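Local coordinates for protein flavoredoxin (PDB 2D5M) that binds flavin mononucleotide and serves in electron transport as a flavoprotein of the flavin reductase-like family, at the interface of chains A and B. Coordinates in Å, arbitrary orientation; residue numbers count along the deposited sequence, not the author numbering. Chains: chain A/B, flavoredoxin.

Contact 1: the interface of chains A and B. Residues chain A 3-7; chain B 139-142.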
ATOM      1  N   LYS A   3     -13.545   1.756  19.188  1.00 10.34           N
ATOM      2  CA  LYS A   3     -12.652   1.221  20.205  1.00 10.85           C
ATOM      3  C   LYS A   3     -11.215   1.515  19.800  1.00  9.52           C
ATOM      4  O   LYS A   3     -10.852   1.368  18.631  1.00 10.34           O
ATOM      5  CB  LYS A   3     -12.887  -0.279  20.384  1.00 15.09           C
ATOM      6  CG  LYS A   3     -12.006  -0.952  21.440  1.00 26.70           C
ATOM      7  CD  LYS A   3     -12.438  -2.400  21.648  1.00 43.61           C
ATOM      8  CE  LYS A   3     -11.890  -2.997  22.920  1.00 41.82           C
ATOM      9  NZ  LYS A   3     -11.303  -1.996  23.891  1.00 66.14           N
ATOM     10  N   SER A   4     -10.377   1.897  20.751  1.00  9.76           N
ATOM     11  CA  SER A   4      -8.960   2.071  20.540  1.00 10.13           C
ATOM     12  C   SER A   4      -8.222   0.729  20.613  1.00 10.09           C
ATOM     13  O   SER A   4      -8.368  -0.021  21.589  1.00 12.19           O
ATOM     14  CB  SER A   4      -8.397   3.025  21.588  0.50 13.37           C
ATOM     15  OG  SER A   4      -7.004   2.890  21.701  0.50 13.52           O
ATOM     16  N   LEU A   5      -7.505   0.409  19.554  1.00 10.08           N
ATOM     17  CA  LEU A   5      -6.620  -0.746  19.488  1.00  9.97           C
ATOM     18  C   LEU A   5      -5.172  -0.413  19.822  1.00 10.01           C
ATOM     19  O   LEU A   5      -4.323  -1.299  19.855  1.00 11.51           O
ATOM     20  CB  LEU A   5      -6.731  -1.417  18.102  1.00 10.32           C
ATOM     21  CG  LEU A   5      -7.888  -2.369  17.927  1.00 12.86           C
ATOM     22  CD1 LEU A   5      -9.258  -1.796  18.259  1.00 21.87           C
ATOM     23  CD2 LEU A   5      -7.913  -2.960  16.514  1.00 14.08           C
ATOM     24  N   GLY A   6      -4.858   0.864  20.069  1.00 10.16           N
ATOM     25  CA  GLY A   6      -3.517   1.270  20.442  1.00 10.80           C
ATOM     26  C   GLY A   6      -2.624   1.470  19.199  1.00  8.36           C
ATOM     27  O   GLY A   6      -3.079   1.567  18.075  1.00  9.50           O
ATOM     28  N   ALA A   7      -1.333   1.562  19.471  1.00  8.55           N
ATOM     29  CA  ALA A   7      -0.362   1.920  18.468  1.00  8.33           C
ATOM     30  C   ALA A   7       0.082   0.652  17.770  1.00  8.17           C
ATOM     31  O   ALA A   7       1.020  -0.031  18.204  1.00 14.23           O
ATOM     32  CB  ALA A   7       0.770   2.658  19.127  1.00 10.69           C
TER
ATOM     33  N   MET B 139      -0.134   6.667  16.625  1.00  6.73           N
ATOM     34  CA  MET B 139      -0.385   6.853  18.040  1.00  7.25           C
ATOM     35  C   MET B 139      -1.572   6.050  18.506  1.00  8.13           C
ATOM     36  O   MET B 139      -1.652   5.681  19.706  1.00  9.17           O
ATOM     37  CB  MET B 139      -0.543   8.357  18.375  1.00  8.08           C
ATOM     38  CG  MET B 139       0.561   9.228  17.855  1.00  8.65           C
ATOM     39  SD  MET B 139       2.249   8.692  18.223  1.00 10.81           S
ATOM     40  CE  MET B 139       2.261   8.927  19.981  1.00 12.35           C
ATOM     41  N   ASP B 140      -2.547   5.792  17.624  1.00  7.57           N
ATOM     42  CA  ASP B 140      -3.736   5.019  17.952  1.00  7.89           C
ATOM     43  C   ASP B 140      -4.400   4.610  16.679  1.00  6.84           C
ATOM     44  O   ASP B 140      -4.392   5.323  15.682  1.00  8.11           O
ATOM     45  CB  ASP B 140      -4.733   5.852  18.783  1.00  8.51           C
ATOM     46  CG  ASP B 140      -5.799   5.037  19.466  1.00 10.78           C
ATOM     47  OD1 ASP B 140      -5.559   3.851  19.784  1.00 12.06           O
ATOM     48  OD2 ASP B 140      -6.893   5.564  19.736  1.00 14.01           O
ATOM     49  N   VAL B 141      -4.996   3.439  16.697  1.00  8.13           N
ATOM     50  CA  VAL B 141      -5.887   2.943  15.650  1.00  7.65           C
ATOM     51  C   VAL B 141      -7.257   2.685  16.298  1.00  7.94           C
ATOM     52  O   VAL B 141      -7.351   1.950  17.282  1.00 10.15           O
ATOM     53  CB  VAL B 141      -5.322   1.652  15.046  1.00  8.59           C
ATOM     54  CG1 VAL B 141      -6.323   1.127  14.000  1.00 10.50           C
ATOM     55  CG2 VAL B 141      -3.924   1.843  14.488  1.00  9.00           C
ATOM     56  N   LYS B 142      -8.285   3.318  15.776  1.00  7.96           N
ATOM     57  CA  LYS B 142      -9.638   3.251  16.274  1.00  9.43           C
ATOM     58  C   LYS B 142     -10.524   2.554  15.262  1.00  8.24           C
ATOM     59  O   LYS B 142     -10.500   2.900  14.081  1.00  9.39           O
ATOM     60  CB  LYS B 142     -10.218   4.655  16.569  1.00 12.21           C
ATOM     61  CG  LYS B 142      -9.653   5.292  17.843  1.00 20.07           C
ATOM     62  CD  LYS B 142     -10.499   6.519  18.187  1.00 27.52           C
ATOM     63  CE  LYS B 142      -9.675   7.762  18.297  1.00 38.07           C
ATOM     64  NZ  LYS B 142      -8.591   7.646  19.315  1.00 16.53           N
TER

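Contact 2: the interface of chains A and B. Residues chain A 13, 163, 173-175; chain B 13, 163, 173-175.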
ATOM      1  N   PRO A  13      -5.922  -1.475   2.505  1.00  7.35           N
ATOM      2  CA  PRO A  13      -5.188  -2.715   2.228  1.00  7.21           C
ATOM      3  C   PRO A  13      -3.704  -2.482   2.454  1.00  6.36           C
ATOM      4  O   PRO A  13      -3.238  -1.357   2.457  1.00  7.38           O
ATOM      5  CB  PRO A  13      -5.446  -2.938   0.734  1.00  8.10           C
ATOM      6  CG  PRO A  13      -5.488  -1.535   0.213  1.00  8.32           C
ATOM      7  CD  PRO A  13      -6.274  -0.775   1.252  1.00  8.81           C
ATOM      8  N   ILE A 163      -4.024  -9.414  -1.041  1.00  7.79           N
ATOM      9  CA  ILE A 163      -4.018  -8.384  -0.056  1.00  8.40           C
ATOM     10  C   ILE A 163      -3.575  -8.940   1.294  1.00  7.10           C
ATOM     11  O   ILE A 163      -4.068  -9.994   1.694  1.00  7.66           O
ATOM     12  CB  ILE A 163      -5.428  -7.707   0.157  1.00 11.79           C
ATOM     13  CG1 ILE A 163      -5.908  -7.091  -1.170  1.00 16.01           C
ATOM     14  CG2 ILE A 163      -5.518  -6.724   1.240  1.00 11.95           C
ATOM     15  CD1 ILE A 163      -7.414  -6.942  -1.098  1.00 22.08           C
ATOM     16  N   ALA A 173      -8.439 -11.820  -1.145  1.00  7.60           N
ATOM     17  CA  ALA A 173      -8.571 -11.472  -2.531  1.00  8.63           C
ATOM     18  C   ALA A 173      -9.190 -10.082  -2.696  1.00  7.55           C
ATOM     19  O   ALA A 173      -9.805  -9.554  -1.759  1.00  8.61           O
ATOM     20  CB  ALA A 173      -9.432 -12.482  -3.283  1.00 12.09           C
ATOM     21  N   VAL A 174      -9.031  -9.544  -3.866  1.00  8.30           N
ATOM     22  CA  VAL A 174      -9.772  -8.369  -4.328  1.00  8.45           C
ATOM     23  C   VAL A 174     -11.159  -8.813  -4.737  1.00  8.53           C
ATOM     24  O   VAL A 174     -11.352  -9.837  -5.367  1.00 10.58           O
ATOM     25  CB  VAL A 174      -9.056  -7.647  -5.508  1.00  8.93           C
ATOM     26  CG1 VAL A 174      -9.887  -6.497  -6.011  1.00 10.55           C
ATOM     27  CG2 VAL A 174      -7.679  -7.181  -5.103  1.00 11.59           C
ATOM     28  N   GLY A 175     -12.146  -7.994  -4.346  1.00  8.51           N
ATOM     29  CA  GLY A 175     -13.533  -8.187  -4.681  1.00  9.50           C
ATOM     30  C   GLY A 175     -14.027  -7.381  -5.837  1.00  9.31           C
ATOM     31  O   GLY A 175     -13.321  -7.176  -6.834  1.00 10.80           O
TER
ATOM     32  N   PRO B  13      -2.446  -4.253  -4.410  1.00  7.35           N
ATOM     33  CA  PRO B  13      -3.414  -3.173  -4.186  1.00  7.21           C
ATOM     34  C   PRO B  13      -2.668  -1.880  -3.905  1.00  6.36           C
ATOM     35  O   PRO B  13      -1.508  -1.891  -3.537  1.00  7.38           O
ATOM     36  CB  PRO B  13      -4.144  -3.625  -2.917  1.00  8.10           C
ATOM     37  CG  PRO B  13      -3.050  -4.309  -2.157  1.00  8.32           C
ATOM     38  CD  PRO B  13      -2.303  -5.095  -3.204  1.00  8.81           C
ATOM     39  N   ILE B 163     -10.058  -0.224  -2.164  1.00  7.79           N
ATOM     40  CA  ILE B 163      -8.834  -0.412  -2.869  1.00  8.40           C
ATOM     41  C   ILE B 163      -8.791   0.477  -4.109  1.00  7.10           C
ATOM     42  O   ILE B 163      -9.775   0.519  -4.844  1.00  7.66           O
ATOM     43  CB  ILE B 163      -8.605  -1.898  -3.352  1.00 11.79           C
ATOM     44  CG1 ILE B 163      -8.600  -2.838  -2.132  1.00 16.01           C
ATOM     45  CG2 ILE B 163      -7.425  -2.133  -4.186  1.00 11.95           C
ATOM     46  CD1 ILE B 163      -8.919  -4.236  -2.620  1.00 22.08           C
ATOM     47  N   ALA B 173     -13.649  -3.297  -3.882  1.00  7.60           N
ATOM     48  CA  ALA B 173     -13.792  -3.834  -2.560  1.00  8.63           C
ATOM     49  C   ALA B 173     -12.786  -4.958  -2.306  1.00  7.55           C
ATOM     50  O   ALA B 173     -12.224  -5.523  -3.255  1.00  8.61           O
ATOM     51  CB  ALA B 173     -15.198  -4.376  -2.324  1.00 12.09           C
ATOM     52  N   VAL B 174     -12.601  -5.262  -1.058  1.00  8.30           N
ATOM     53  CA  VAL B 174     -11.915  -6.474  -0.608  1.00  8.45           C
ATOM     54  C   VAL B 174     -12.876  -7.636  -0.734  1.00  8.53           C
ATOM     55  O   VAL B 174     -14.047  -7.547  -0.414  1.00 10.58           O
ATOM     56  CB  VAL B 174     -11.393  -6.349   0.853  1.00  8.93           C
ATOM     57  CG1 VAL B 174     -10.770  -7.641   1.309  1.00 10.55           C
ATOM     58  CG2 VAL B 174     -10.418  -5.205   0.984  1.00 11.59           C
ATOM     59  N   GLY B 175     -12.332  -8.759  -1.226  1.00  8.51           N
ATOM     60  CA  GLY B 175     -13.044 -10.003  -1.369  1.00  9.50           C
ATOM     61  C   GLY B 175     -12.821 -10.994  -0.274  1.00  9.31           C
ATOM     62  O   GLY B 175     -12.711 -10.641   0.908  1.00 10.80           O
TER

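Contact 3: the interface of chains A and B. Residues chain A 110, 114-116, 141-144; chain B 2-4.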
ATOM      1  N   TYR A 110      12.310 -11.913 -11.943  1.00  6.13           N
ATOM      2  CA  TYR A 110      10.927 -11.870 -11.458  1.00  6.27           C
ATOM      3  C   TYR A 110      10.348 -13.281 -11.523  1.00  6.02           C
ATOM      4  O   TYR A 110      10.953 -14.210 -12.056  1.00  6.73           O
ATOM      5  CB  TYR A 110      10.083 -10.871 -12.185  1.00  6.73           C
ATOM      6  CG  TYR A 110       9.875 -11.079 -13.663  1.00  7.00           C
ATOM      7  CD1 TYR A 110       8.846 -11.836 -14.146  1.00  7.65           C
ATOM      8  CD2 TYR A 110      10.712 -10.503 -14.602  1.00 10.21           C
ATOM      9  CE1 TYR A 110       8.636 -12.028 -15.515  1.00 10.41           C
ATOM     10  CE2 TYR A 110      10.496 -10.663 -15.950  1.00 12.61           C
ATOM     11  CZ  TYR A 110       9.478 -11.438 -16.396  1.00 12.24           C
ATOM     12  OH  TYR A 110       9.253 -11.594 -17.759  1.00 17.25           O
ATOM     13  N   PHE A 114       3.733 -15.594 -12.015  1.00  6.87           N
ATOM     14  CA  PHE A 114       2.809 -14.591 -11.486  1.00  7.07           C
ATOM     15  C   PHE A 114       2.266 -13.726 -12.620  1.00  7.42           C
ATOM     16  O   PHE A 114       2.894 -13.571 -13.647  1.00  8.65           O
ATOM     17  CB  PHE A 114       3.474 -13.742 -10.432  1.00  7.23           C
ATOM     18  CG  PHE A 114       3.782 -14.445  -9.119  1.00  6.44           C
ATOM     19  CD1 PHE A 114       3.620 -15.814  -8.899  1.00  6.69           C
ATOM     20  CD2 PHE A 114       4.237 -13.681  -8.050  1.00  6.82           C
ATOM     21  CE1 PHE A 114       3.973 -16.400  -7.695  1.00  6.85           C
ATOM     22  CE2 PHE A 114       4.578 -14.270  -6.864  1.00  8.03           C
ATOM     23  CZ  PHE A 114       4.469 -15.615  -6.675  1.00  6.85           C
ATOM     24  N   PRO A 115       1.089 -13.152 -12.411  1.00  6.99           N
ATOM     25  CA  PRO A 115       0.431 -12.444 -13.496  1.00  7.74           C
ATOM     26  C   PRO A 115       1.034 -11.099 -13.830  1.00  7.59           C
ATOM     27  O   PRO A 115       0.807 -10.526 -14.924  1.00  8.91           O
ATOM     28  CB  PRO A 115      -0.990 -12.279 -12.963  1.00  8.61           C
ATOM     29  CG  PRO A 115      -0.855 -12.267 -11.447  1.00  8.81           C
ATOM     30  CD  PRO A 115       0.189 -13.322 -11.264  1.00  7.66           C
ATOM     31  N   MET A 116       1.755 -10.520 -12.906  1.00  7.57           N
ATOM     32  CA  MET A 116       2.252  -9.149 -13.036  1.00  7.17           C
ATOM     33  C   MET A 116       3.638  -9.051 -12.378  1.00  7.17           C
ATOM     34  O   MET A 116       3.851  -9.543 -11.278  1.00  7.41           O
ATOM     35  CB  MET A 116       1.298  -8.193 -12.371  1.00  9.08           C
ATOM     36  CG  MET A 116       1.657  -6.741 -12.382  1.00 10.61           C
ATOM     37  SD  MET A 116       0.133  -5.885 -11.883  1.00 15.42           S
ATOM     38  CE  MET A 116       0.751  -4.255 -11.997  1.00 20.22           C
ATOM     39  N   VAL A 141       6.520  -2.396 -16.350  1.00  8.13           N
ATOM     40  CA  VAL A 141       5.479  -3.222 -15.743  1.00  7.65           C
ATOM     41  C   VAL A 141       5.008  -4.224 -16.810  1.00  7.94           C
ATOM     42  O   VAL A 141       4.611  -3.825 -17.906  1.00 10.15           O
ATOM     43  CB  VAL A 141       4.313  -2.342 -15.276  1.00  8.59           C
ATOM     44  CG1 VAL A 141       3.212  -3.257 -14.709  1.00 10.50           C
ATOM     45  CG2 VAL A 141       4.760  -1.271 -14.297  1.00  9.00           C
ATOM     46  N   LYS A 142       5.097  -5.500 -16.502  1.00  7.96           N
ATOM     47  CA  LYS A 142       4.759  -6.591 -17.385  1.00  9.43           C
ATOM     48  C   LYS A 142       3.549  -7.328 -16.849  1.00  8.24           C
ATOM     49  O   LYS A 142       3.514  -7.681 -15.671  1.00  9.39           O
ATOM     50  CB  LYS A 142       5.929  -7.590 -17.546  1.00 12.21           C
ATOM     51  CG  LYS A 142       7.062  -7.066 -18.433  1.00 20.07           C
ATOM     52  CD  LYS A 142       8.003  -8.227 -18.755  1.00 27.52           C
ATOM     53  CE  LYS A 142       9.415  -7.940 -18.356  1.00 38.07           C
ATOM     54  NZ  LYS A 142       9.957  -6.710 -19.004  1.00 16.53           N
ATOM     55  N   VAL A 143       2.595  -7.574 -17.715  1.00  8.09           N
ATOM     56  CA  VAL A 143       1.333  -8.245 -17.295  1.00  8.47           C
ATOM     57  C   VAL A 143       1.010  -9.312 -18.292  1.00  8.17           C
ATOM     58  O   VAL A 143       1.101  -9.128 -19.498  1.00  9.32           O
ATOM     59  CB  VAL A 143       0.225  -7.205 -17.168  1.00  8.86           C
ATOM     60  CG1 VAL A 143      -1.086  -7.898 -16.775  1.00 10.35           C
ATOM     61  CG2 VAL A 143       0.562  -6.122 -16.153  1.00 10.85           C
ATOM     62  N   ASP A 144       0.564 -10.452 -17.825  1.00  9.39           N
ATOM     63  CA  ASP A 144       0.064 -11.531 -18.687  1.00 10.22           C
ATOM     64  C   ASP A 144      -0.993 -10.974 -19.652  1.00  9.65           C
ATOM     65  O   ASP A 144      -1.931 -10.255 -19.252  1.00  9.86           O
ATOM     66  CB  ASP A 144      -0.522 -12.642 -17.829  1.00 14.05           C
ATOM     67  CG  ASP A 144       0.410 -13.596 -17.130  1.00 15.11           C
ATOM     68  OD1 ASP A 144       1.604 -13.518 -17.461  1.00 18.31           O
ATOM     69  OD2 ASP A 144      -0.014 -14.392 -16.279  1.00 18.16           O
TER
ATOM     70  N   LYS B   2       3.828 -12.456 -21.220  1.00 13.45           N
ATOM     71  CA  LYS B   2       3.650 -11.096 -20.697  1.00 12.31           C
ATOM     72  C   LYS B   2       3.752 -10.018 -21.755  1.00 11.76           C
ATOM     73  O   LYS B   2       4.482 -10.181 -22.748  1.00 16.41           O
ATOM     74  CB  LYS B   2       4.726 -10.827 -19.635  1.00 15.14           C
ATOM     75  CG  LYS B   2       4.483 -11.727 -18.455  1.00 19.72           C
ATOM     76  CD  LYS B   2       4.809 -11.217 -17.126  1.00 17.77           C
ATOM     77  CE  LYS B   2       4.248 -11.921 -15.928  1.00 13.23           C
ATOM     78  NZ  LYS B   2       4.183 -13.408 -16.050  1.00 14.58           N
ATOM     79  N   LYS B   3       3.052  -8.937 -21.577  1.00 10.34           N
ATOM     80  CA  LYS B   3       3.158  -7.719 -22.366  1.00 10.85           C
ATOM     81  C   LYS B   3       3.754  -6.621 -21.498  1.00  9.52           C
ATOM     82  O   LYS B   3       3.386  -6.478 -20.331  1.00 10.34           O
ATOM     83  CB  LYS B   3       1.786  -7.318 -22.911  1.00 15.09           C
ATOM     84  CG  LYS B   3       1.775  -6.051 -23.769  1.00 26.70           C
ATOM     85  CD  LYS B   3       0.397  -5.841 -24.389  1.00 43.61           C
ATOM     86  CE  LYS B   3       0.413  -4.858 -25.532  1.00 41.82           C
ATOM     87  NZ  LYS B   3       1.791  -4.515 -26.056  1.00 66.14           N
ATOM     88  N   SER B   4       4.647  -5.818 -22.055  1.00  9.76           N
ATOM     89  CA  SER B   4       5.189  -4.653 -21.398  1.00 10.13           C
ATOM     90  C   SER B   4       4.235  -3.458 -21.521  1.00 10.09           C
ATOM     91  O   SER B   4       3.806  -3.102 -22.627  1.00 12.19           O
ATOM     92  CB  SER B   4       6.538  -4.297 -22.011  0.50 13.37           C
ATOM     93  OG  SER B   4       6.890  -2.968 -21.727  0.50 13.52           O
TER

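Contact 1: the interface of chains A and B
A:Ser4 pairs antiparallel with B:Lys142, so the short N-terminal strand 2-4 of chain A lies along the margin of strand 133-144 of chain B, and just past it A:Leu5 N donates to B:Val141 O at 2.7 Å. Where the strand gives way to loop, a weak bond runs from B:Val141 N to A:Gly6 O.

The side-chain contact is carried by the hydroxyl of A:Ser4 and the carboxylate of B:Asp140. A:Ser4 OG, anti to its own backbone N (chi1 161°), donates to B:Asp140 OD1 at 2.6 Å. It comes in on the syn side of that oxygen, 19° out of the carboxylate plane. A:Gly6 N makes a weak bond to the same oxygen, 3.1 Å from B:Asp140 OD1. From within chain B, the bent chain of B:Lys142 curls back so that NZ bridges B:Asp140 OD2 at 2.7 Å through the anti lone pair; this second-shell salt bridge should steady the carboxylate and offset its charge. The bonds from A:Ser4 to B:Asp140 and from A:Leu5 to B:Val141 fasten the N-terminal strand and the start of the loop after it to the neighbouring subunit, closing one outer end of the A-B interface.

Contact 2: the interface of chains A and B
The pyrrolidine rings of A:Pro13 and B:Pro13, each following a cis peptide bond, meet edge to edge rather than stacking on their faces: CB and CG of each turn toward the other as the rings pass in opposite directions, with A:Pro13 CB 3.9 Å from B:Pro13 CB. Obliquely off one face of each ring, beside CG, lies the other subunit's isoleucine, A:Pro13 CG being 4.1 Å from B:Ile163 CG1. This patch belongs to the two-fold assembly of this flavin reductase-like protein, probably a dimer, and here strands 170-180 of the two chains meet antiparallel at A:Val174 and B:Val174.

A:Ile163 and B:Ile163 point at each other tip to tip, and their CD1 methyls pack closely at 3.5 Å. CG1 sits beside the backbone N (chi1 -59°) and the chain extends from there (chi2 158°), which carries CD1 close to the two-fold axis. Each CD1 is flanked by the opposite valine, A:Val174 CG2 being 4.0 Å from B:Ile163 CD1. The other valine branch, A:Val174 CG1, lies 3.7 Å from B:Ala173 O.

Reciprocal backbone bonds bracket the valine pair: A:Gly175 N donates to B:Ala173 O at 2.7 Å, and B:Gly175 N to A:Ala173 O. Without side chains between them, A:Gly175 CA and B:Gly175 CA approach to 3.8 Å.

Contact 3: the interface of chains A and B
The ammonium group of B:Lys2 is gripped by two oxygens of chain A. NZ donates to the backbone carbonyl A:Phe114 O at 2.7 Å, nearly along the C=O axis, and to the carboxylate oxygen A:Asp144 OD1 at 2.9 Å. The second bond is also a salt bridge; it reaches A:Asp144 OD1 on its syn side but 30° out of the carboxylate plane, as the lysine chain runs across the aspartate. The negative carboxylate and the carbonyl oxygen would be expected to favour the charged form of the lysine.

Bends at chi2 (-146°) and chi4 (37°) bring the lysine tip to both acceptors. Its aliphatic stretch lies alongside A:Lys142, with B:Lys2 CD 3.8 Å from A:Lys142 CB. The ring of A:Tyr110 borders the same stretch more loosely, A:Tyr110 CE1 standing 4.2 Å from B:Lys2 CD.

Farther out, backbone pairing positions the lysine. A:Val143 and B:Lys3 exchange two bonds: B:Lys3 N donates to A:Val143 O at 2.9 Å, and A:Val143 N donates back to B:Lys3 O at 2.9 Å. B:Lys3 is poorly ordered. Bridges at A:Lys142, A:Val143 and A:Asp144 thus add strand 2-4 of chain B antiparallel to the end of strand 133-144 of chain A, while A:Phe114 comes from the loop leading into strand 116-126, and A:Tyr110 from strand 109-111.

Contacts 1 and 3 draw on the same element pairing with the chains exchanged: strand 2-4 of one subunit against strand 133-144 of the other, with Lys3, Ser4, Val141 and Lys142 recurring in both. The centres of their C-alpha atoms lie about 38 Å apart, at opposite ends of the interface. Contact 2, built from other segments around the two-fold axis, sits between them, its centre about 23 Å from that of contact 1 and about 20 Å from that of contact 3. The reciprocal N-terminal arms and the central pairing are consistent with a dimer, although the structure alone does not establish the state in solution.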